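Local coordinates for SJCHGC06286 protein (Schistosoma japonicum, PDB 3QBR) that probably regulates apoptosis as a Bcl-2 family member, with BH domain binding as its likely molecular role, at residues A[28-33]-A[40-45]; A[35-40]-A[135-140]. One frame throughout, in Å; residues are numbered along the deposited sequence.

Contact 1: residues A[28-33]-A[40-45]; sequences FLLASA and YLTDLL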
ATOM      1  N   PHE A  28       9.358  -1.797   0.391  1.00 34.38           N
ATOM      2  CA  PHE A  28       8.788  -1.022  -0.703  1.00 40.02           C
ATOM      3  C   PHE A  28       8.694   0.453  -0.323  1.00 40.97           C
ATOM      4  O   PHE A  28       9.081   1.310  -1.090  1.00 43.20           O
ATOM      5  CB  PHE A  28       7.427  -1.574  -1.149  1.00 37.87           C
ATOM      6  CG  PHE A  28       6.582  -0.558  -1.871  1.00 44.16           C
ATOM      7  CD1 PHE A  28       6.894  -0.178  -3.166  1.00 38.46           C
ATOM      8  CD2 PHE A  28       5.494   0.039  -1.242  1.00 43.94           C
ATOM      9  CE1 PHE A  28       6.121   0.768  -3.829  1.00 41.29           C
ATOM     10  CE2 PHE A  28       4.732   0.979  -1.898  1.00 45.29           C
ATOM     11  CZ  PHE A  28       5.048   1.344  -3.198  1.00 40.58           C
ATOM     12  N   LEU A  29       8.200   0.745   0.869  1.00 39.44           N
ATOM     13  CA  LEU A  29       8.239   2.116   1.356  1.00 40.69           C
ATOM     14  C   LEU A  29       9.674   2.706   1.478  1.00 48.14           C
ATOM     15  O   LEU A  29       9.906   3.879   1.168  1.00 46.22           O
ATOM     16  CB  LEU A  29       7.480   2.242   2.676  1.00 36.62           C
ATOM     17  CG  LEU A  29       6.003   1.842   2.676  1.00 47.30           C
ATOM     18  CD1 LEU A  29       5.485   1.710   4.131  1.00 38.60           C
ATOM     19  CD2 LEU A  29       5.124   2.806   1.816  1.00 39.42           C
ATOM     20  N   LEU A  30      10.643   1.913   1.922  1.00 42.96           N
ATOM     21  CA  LEU A  30      12.002   2.457   2.007  1.00 47.56           C
ATOM     22  C   LEU A  30      12.606   2.738   0.632  1.00 51.62           C
ATOM     23  O   LEU A  30      13.481   3.593   0.497  1.00 61.12           O
ATOM     24  CB  LEU A  30      12.930   1.540   2.797  1.00 44.95           C
ATOM     25  CG  LEU A  30      12.613   1.371   4.282  1.00 47.83           C
ATOM     26  CD1 LEU A  30      13.789   0.721   5.001  1.00 44.19           C
ATOM     27  CD2 LEU A  30      12.257   2.695   4.936  1.00 48.35           C
ATOM     28  N   ALA A  31      12.136   2.030  -0.388  1.00 42.28           N
ATOM     29  CA  ALA A  31      12.722   2.165  -1.722  1.00 42.38           C
ATOM     30  C   ALA A  31      11.972   3.129  -2.622  1.00 45.52           C
ATOM     31  O   ALA A  31      12.354   3.329  -3.762  1.00 48.40           O
ATOM     32  CB  ALA A  31      12.855   0.812  -2.409  1.00 40.77           C
ATOM     33  N   SER A  32      10.926   3.757  -2.113  1.00 38.83           N
ATOM     34  CA  SER A  32      10.124   4.623  -2.969  1.00 42.57           C
ATOM     35  C   SER A  32       9.938   6.025  -2.367  1.00 55.30           C
ATOM     36  O   SER A  32       9.113   6.786  -2.838  1.00 59.12           O
ATOM     37  CB  SER A  32       8.773   3.964  -3.262  1.00 41.37           C
ATOM     38  OG  SER A  32       8.006   3.808  -2.072  1.00 49.67           O
ATOM     39  N   ALA A  33      10.708   6.362  -1.331  1.00 55.99           N
ATOM     40  CA  ALA A  33      10.580   7.654  -0.655  1.00 51.98           C
ATOM     41  C   ALA A  33      11.733   8.544  -1.056  1.00 51.72           C
ATOM     42  O   ALA A  33      12.759   8.057  -1.506  1.00 53.88           O
ATOM     43  CB  ALA A  33      10.579   7.467   0.867  1.00 44.92           C
ATOM     44  N   TYR A  40      13.761   9.250   7.659  1.00 46.20           N
ATOM     45  CA  TYR A  40      12.796   9.253   8.751  1.00 44.99           C
ATOM     46  C   TYR A  40      12.175   7.860   8.903  1.00 46.04           C
ATOM     47  O   TYR A  40      12.064   7.325  10.016  1.00 48.02           O
ATOM     48  CB  TYR A  40      11.735  10.347   8.568  1.00 40.52           C
ATOM     49  CG  TYR A  40      10.527  10.154   9.461  1.00 46.82           C
ATOM     50  CD1 TYR A  40      10.541  10.565  10.799  1.00 51.90           C
ATOM     51  CD2 TYR A  40       9.363   9.556   8.971  1.00 41.59           C
ATOM     52  CE1 TYR A  40       9.424  10.369  11.634  1.00 51.97           C
ATOM     53  CE2 TYR A  40       8.248   9.349   9.790  1.00 48.36           C
ATOM     54  CZ  TYR A  40       8.275   9.757  11.110  1.00 55.93           C
ATOM     55  OH  TYR A  40       7.159   9.548  11.896  1.00 58.23           O
ATOM     56  N   LEU A  41      11.810   7.243   7.787  1.00 43.33           N
ATOM     57  CA  LEU A  41      11.180   5.924   7.865  1.00 43.60           C
ATOM     58  C   LEU A  41      12.156   4.830   8.296  1.00 39.41           C
ATOM     59  O   LEU A  41      11.799   3.894   9.001  1.00 44.12           O
ATOM     60  CB  LEU A  41      10.566   5.550   6.521  1.00 52.84           C
ATOM     61  CG  LEU A  41       9.357   6.377   6.079  1.00 58.10           C
ATOM     62  CD1 LEU A  41       8.931   5.976   4.670  1.00 57.94           C
ATOM     63  CD2 LEU A  41       8.202   6.218   7.072  1.00 57.12           C
ATOM     64  N   THR A  42      13.391   4.947   7.849  1.00 40.72           N
ATOM     65  CA  THR A  42      14.358   3.926   8.134  1.00 46.48           C
ATOM     66  C   THR A  42      14.628   3.889   9.625  1.00 53.43           C
ATOM     67  O   THR A  42      14.744   2.814  10.215  1.00 53.53           O
ATOM     68  CB  THR A  42      15.675   4.180   7.415  1.00 54.53           C
ATOM     69  OG1 THR A  42      15.475   4.137   5.990  1.00 42.82           O
ATOM     70  CG2 THR A  42      16.697   3.131   7.849  1.00 30.52           C
ATOM     71  N   ASP A  43      14.708   5.064  10.238  1.00 57.87           N
ATOM     72  CA  ASP A  43      14.958   5.135  11.679  1.00 55.00           C
ATOM     73  C   ASP A  43      13.748   4.693  12.482  1.00 54.96           C
ATOM     74  O   ASP A  43      13.898   3.990  13.482  1.00 57.72           O
ATOM     75  CB  ASP A  43      15.434   6.531  12.110  1.00 57.48           C
ATOM     76  CG  ASP A  43      16.727   6.971  11.379  1.00 80.44           C
ATOM     77  OD1 ASP A  43      17.354   6.146  10.660  1.00 87.46           O
ATOM     78  OD2 ASP A  43      17.112   8.151  11.520  1.00 83.32           O
ATOM     79  N   LEU A  44      12.553   5.078  12.031  1.00 46.57           N
ATOM     80  CA  LEU A  44      11.335   4.653  12.698  1.00 45.72           C
ATOM     81  C   LEU A  44      11.281   3.155  12.754  1.00 49.94           C
ATOM     82  O   LEU A  44      10.950   2.578  13.787  1.00 55.05           O
ATOM     83  CB  LEU A  44      10.101   5.161  11.968  1.00 49.25           C
ATOM     84  CG  LEU A  44       8.767   4.574  12.436  1.00 45.04           C
ATOM     85  CD1 LEU A  44       8.680   4.622  13.953  1.00 45.97           C
ATOM     86  CD2 LEU A  44       7.639   5.366  11.812  1.00 44.86           C
ATOM     87  N   LEU A  45      11.597   2.515  11.640  1.00 52.45           N
ATOM     88  CA  LEU A  45      11.585   1.059  11.612  1.00 62.44           C
ATOM     89  C   LEU A  45      12.636   0.454  12.558  1.00 63.97           C
ATOM     90  O   LEU A  45      12.347  -0.496  13.295  1.00 64.40           O
ATOM     91  CB  LEU A  45      11.779   0.543  10.187  1.00 62.99           C
ATOM     92  CG  LEU A  45      11.791  -0.981  10.123  1.00 69.84           C
ATOM     93  CD1 LEU A  45      10.550  -1.531  10.820  1.00 70.84           C
ATOM     94  CD2 LEU A  45      11.887  -1.459   8.683  1.00 76.05           C
TER

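Contact 2: residues A[35-40]-A[135-140]; sequences KQDTDY and RLSKHG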
ATOM      1  N   LYS A  35      14.906  11.221  -0.104  1.00 51.34           N
ATOM      2  CA  LYS A  35      15.985  11.198   0.872  1.00 57.29           C
ATOM      3  C   LYS A  35      15.504  11.450   2.294  1.00 51.59           C
ATOM      4  O   LYS A  35      15.737  10.639   3.190  1.00 65.04           O
ATOM      5  CB  LYS A  35      17.049  12.233   0.499  1.00 20.00           C
ATOM      6  N   GLN A  36      14.835  12.569   2.510  1.00 41.77           N
ATOM      7  CA  GLN A  36      14.352  12.909   3.860  1.00 51.17           C
ATOM      8  C   GLN A  36      13.422  11.855   4.470  1.00 47.79           C
ATOM      9  O   GLN A  36      13.597  11.442   5.627  1.00 48.95           O
ATOM     10  CB  GLN A  36      13.672  14.287   3.857  1.00 50.94           C
ATOM     11  CG  GLN A  36      13.045  14.662   5.184  1.00 64.29           C
ATOM     12  CD  GLN A  36      12.585  16.101   5.217  1.00 81.09           C
ATOM     13  OE1 GLN A  36      12.025  16.609   4.243  1.00 88.74           O
ATOM     14  NE2 GLN A  36      12.814  16.768   6.341  1.00 87.05           N
ATOM     15  N   ASP A  37      12.445  11.408   3.682  1.00 42.52           N
ATOM     16  CA  ASP A  37      11.464  10.423   4.150  1.00 44.32           C
ATOM     17  C   ASP A  37      12.078   9.050   4.291  1.00 43.25           C
ATOM     18  O   ASP A  37      11.716   8.295   5.193  1.00 46.60           O
ATOM     19  CB  ASP A  37      10.257  10.366   3.206  1.00 48.23           C
ATOM     20  CG  ASP A  37       9.348  11.585   3.336  1.00 62.33           C
ATOM     21  OD1 ASP A  37       8.773  11.801   4.441  1.00 56.93           O
ATOM     22  OD2 ASP A  37       9.213  12.318   2.321  1.00 70.54           O
ATOM     23  N   THR A  38      13.017   8.723   3.408  1.00 43.57           N
ATOM     24  CA  THR A  38      13.705   7.446   3.530  1.00 51.14           C
ATOM     25  C   THR A  38      14.371   7.319   4.897  1.00 53.44           C
ATOM     26  O   THR A  38      14.211   6.306   5.598  1.00 48.64           O
ATOM     27  CB  THR A  38      14.782   7.254   2.495  1.00 48.45           C
ATOM     28  OG1 THR A  38      14.219   7.342   1.180  1.00 56.45           O
ATOM     29  CG2 THR A  38      15.381   5.883   2.689  1.00 35.46           C
ATOM     30  N   ASP A  39      15.117   8.362   5.262  1.00 45.66           N
ATOM     31  CA  ASP A  39      15.775   8.430   6.563  1.00 49.80           C
ATOM     32  C   ASP A  39      14.803   8.427   7.731  1.00 54.32           C
ATOM     33  O   ASP A  39      15.007   7.704   8.709  1.00 46.14           O
ATOM     34  CB  ASP A  39      16.650   9.681   6.658  1.00 52.38           C
ATOM     35  CG  ASP A  39      17.981   9.540   5.904  1.00 70.14           C
ATOM     36  OD1 ASP A  39      18.174   8.562   5.129  1.00 76.15           O
ATOM     37  OD2 ASP A  39      18.844  10.423   6.100  1.00 72.52           O
ATOM     38  N   TYR A  40      13.761   9.250   7.659  1.00 46.20           N
ATOM     39  CA  TYR A  40      12.796   9.253   8.751  1.00 44.99           C
ATOM     40  C   TYR A  40      12.175   7.860   8.903  1.00 46.04           C
ATOM     41  O   TYR A  40      12.064   7.325  10.016  1.00 48.02           O
ATOM     42  CB  TYR A  40      11.735  10.347   8.568  1.00 40.52           C
ATOM     43  CG  TYR A  40      10.527  10.154   9.461  1.00 46.82           C
ATOM     44  CD1 TYR A  40      10.541  10.565  10.799  1.00 51.90           C
ATOM     45  CD2 TYR A  40       9.363   9.556   8.971  1.00 41.59           C
ATOM     46  CE1 TYR A  40       9.424  10.369  11.634  1.00 51.97           C
ATOM     47  CE2 TYR A  40       8.248   9.349   9.790  1.00 48.36           C
ATOM     48  CZ  TYR A  40       8.275   9.757  11.110  1.00 55.93           C
ATOM     49  OH  TYR A  40       7.159   9.548  11.896  1.00 58.23           O
ATOM     50  N   ARG A 135       2.277  11.180   3.632  1.00 56.05           N
ATOM     51  CA  ARG A 135       1.586  12.368   4.131  1.00 59.81           C
ATOM     52  C   ARG A 135       1.563  12.375   5.642  1.00 58.64           C
ATOM     53  O   ARG A 135       1.647  13.423   6.261  1.00 60.26           O
ATOM     54  CB  ARG A 135       0.164  12.477   3.578  1.00 70.45           C
ATOM     55  CG  ARG A 135       0.125  12.754   2.091  1.00 86.51           C
ATOM     56  CD  ARG A 135      -1.156  13.472   1.682  1.00101.25           C
ATOM     57  NE  ARG A 135      -1.171  14.877   2.094  1.00111.35           N
ATOM     58  CZ  ARG A 135      -1.677  15.865   1.359  1.00116.86           C
ATOM     59  NH1 ARG A 135      -2.196  15.610   0.166  1.00121.06           N
ATOM     60  NH2 ARG A 135      -1.650  17.113   1.804  1.00116.12           N
ATOM     61  N   LEU A 136       1.427  11.199   6.232  1.00 62.34           N
ATOM     62  CA  LEU A 136       1.495  11.049   7.678  1.00 57.41           C
ATOM     63  C   LEU A 136       2.853  11.479   8.230  1.00 55.19           C
ATOM     64  O   LEU A 136       2.964  11.964   9.354  1.00 58.41           O
ATOM     65  CB  LEU A 136       1.236   9.589   8.050  1.00 51.71           C
ATOM     66  CG  LEU A 136      -0.228   9.180   8.192  1.00 53.50           C
ATOM     67  CD1 LEU A 136      -0.363   7.664   8.110  1.00 45.50           C
ATOM     68  CD2 LEU A 136      -0.797   9.714   9.512  1.00 41.34           C
ATOM     69  N   SER A 137       3.893  11.294   7.434  1.00 54.27           N
ATOM     70  CA  SER A 137       5.243  11.489   7.929  1.00 53.40           C
ATOM     71  C   SER A 137       5.709  12.949   7.855  1.00 55.12           C
ATOM     72  O   SER A 137       6.668  13.331   8.543  1.00 49.25           O
ATOM     73  CB  SER A 137       6.216  10.521   7.244  1.00 55.08           C
ATOM     74  OG  SER A 137       6.429  10.879   5.903  1.00 61.13           O
ATOM     75  N   LYS A 138       5.023  13.762   7.049  1.00 58.60           N
ATOM     76  CA  LYS A 138       5.216  15.216   7.101  1.00 67.21           C
ATOM     77  C   LYS A 138       5.178  15.750   8.544  1.00 64.74           C
ATOM     78  O   LYS A 138       5.939  16.640   8.885  1.00 68.44           O
ATOM     79  CB  LYS A 138       4.197  15.973   6.228  1.00 71.47           C
ATOM     80  CG  LYS A 138       4.379  15.814   4.711  1.00 78.56           C
ATOM     81  CD  LYS A 138       5.758  16.290   4.229  1.00 86.87           C
ATOM     82  CE  LYS A 138       5.932  16.108   2.717  1.00 84.21           C
ATOM     83  NZ  LYS A 138       7.298  16.490   2.222  1.00 86.34           N
ATOM     84  N   HIS A 139       4.301  15.206   9.383  1.00 58.59           N
ATOM     85  CA  HIS A 139       4.210  15.630  10.774  1.00 56.98           C
ATOM     86  C   HIS A 139       4.628  14.532  11.740  1.00 64.11           C
ATOM     87  O   HIS A 139       4.238  14.547  12.908  1.00 70.86           O
ATOM     88  CB  HIS A 139       2.781  16.029  11.128  1.00 65.92           C
ATOM     89  CG  HIS A 139       2.204  17.073  10.234  1.00 80.69           C
ATOM     90  ND1 HIS A 139       2.834  18.274   9.988  1.00 87.49           N
ATOM     91  CD2 HIS A 139       1.045  17.106   9.537  1.00 85.06           C
ATOM     92  CE1 HIS A 139       2.096  18.996   9.168  1.00 82.98           C
ATOM     93  NE2 HIS A 139       1.003  18.313   8.883  1.00 89.98           N
ATOM     94  N   GLY A 140       5.402  13.569  11.265  1.00 52.51           N
ATOM     95  CA  GLY A 140       5.892  12.541  12.153  1.00 46.99           C
ATOM     96  C   GLY A 140       4.836  11.741  12.879  1.00 50.20           C
ATOM     97  O   GLY A 140       4.941  11.527  14.074  1.00 55.90           O
TER

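Contact 1: residues A[28-33]-A[40-45]
Leu29 turns its CB toward Leu41 at the junction of helix 17-31 and helix 35-48, two consecutive helices of the all-helical Bcl-2 fold joined by a very short link. Leu29 CB lies 4.5 Å from Leu41 CD1, a loose apolar approach, and the rest of Leu29 goes on to pack on Ile149 of helix 142-159. Leu30 makes the closer fit. With CG beside its own backbone N (chi1 -66°), it carries CD2 to 3.7 Å from Leu41 CB, and the two leucines slide past one another in opposite directions. The Leu30 and Thr42 side chains cross at about a right angle, with Leu30 CD2 3.7 Å from Thr42 OG1. That oxygen is already engaged in a hydrogen bond with Thr38 O, so the methyl group rests against a hydroxyl satisfied within its own helix. Past Leu30, Ser32 OG donates a hydrogen bond to Phe28 O (2.9 Å), four residues back. No hydrogen bond crosses between the segments, and most of the 216 Å² buried comes from the leucines, chiefly Leu30 and Leu41. After the chain leaves the helix, Ala33 points its methyl group toward helix 35-48, CB standing 4.4 Å from Leu41 CD1.

Contact 2: residues A[35-40]-A[135-140]
Ser137 faces Asp37 and Tyr40, one helical turn apart on helix 35-48, and this is the close part of the contact. With CG beside its backbone N (chi1 -73°), Asp37 extends its carboxylate across the gap until OD1 is 2.9 Å from Ser137 OG, a close polar contact. Ser137 OG also hydrogen-bonds Leu134 O of its own helix. Tyr40 packs beside this polar pair. Its CG is anti to the backbone N (chi1 165°), which sends the ring toward the end of helix 119-137; CE2 meets Ser137 CB at 3.5 Å, and Ser137 O sits over one face of the ring. Helix 119-137 probably corresponds to the central hydrophobic helix of the Bcl-2 fold. It ends here in a Schellman motif, with Gly140 N bonded to Ser137 O (3.0 Å), His141 N bonded to Leu136 O, and Gly140 as the C-prime residue at a phi of 58°. Tyr40 reaches that turn with its hydroxyl, OH lying 3.3 Å from Gly140 CA, while the ring meets this CA obliquely. The outer side, at the exposed Lys138, is much looser. Lys138 sets out away from helix 35-48, but its long chain folds back so that NZ stands 4.6 Å from Asp37 OD2. That is too far for a salt bridge, although the opposite charges may still attract. A further influence on the carboxylate may come from its place in the first turn of helix 35-48, where the positive end of the helix dipole would favour a negative charge.

How the contacts relate
Both contacts use helix 35-48 and lie on the same side of the chain's centre, their own centres about 8 Å apart. Contact 1 packs this helix against its predecessor, helix 17-31, whereas contact 2 joins it to the end of helix 119-137, far along the sequence; their segments alternate along the chain. Tyr40 belongs to both, but its ring serves contact 2 and takes no part in contact 1. Thr38, on segment 35-40, packs on segment 28-33: its CG2 is 3.7 Å from Leu30 O and its OG1, hydrogen-bonded to Asn34 O, is 3.1 Å from Ala33 O. Contact 1 lies about 11 Å from the chain's centre; contact 2, at about 15 Å, is more peripheral.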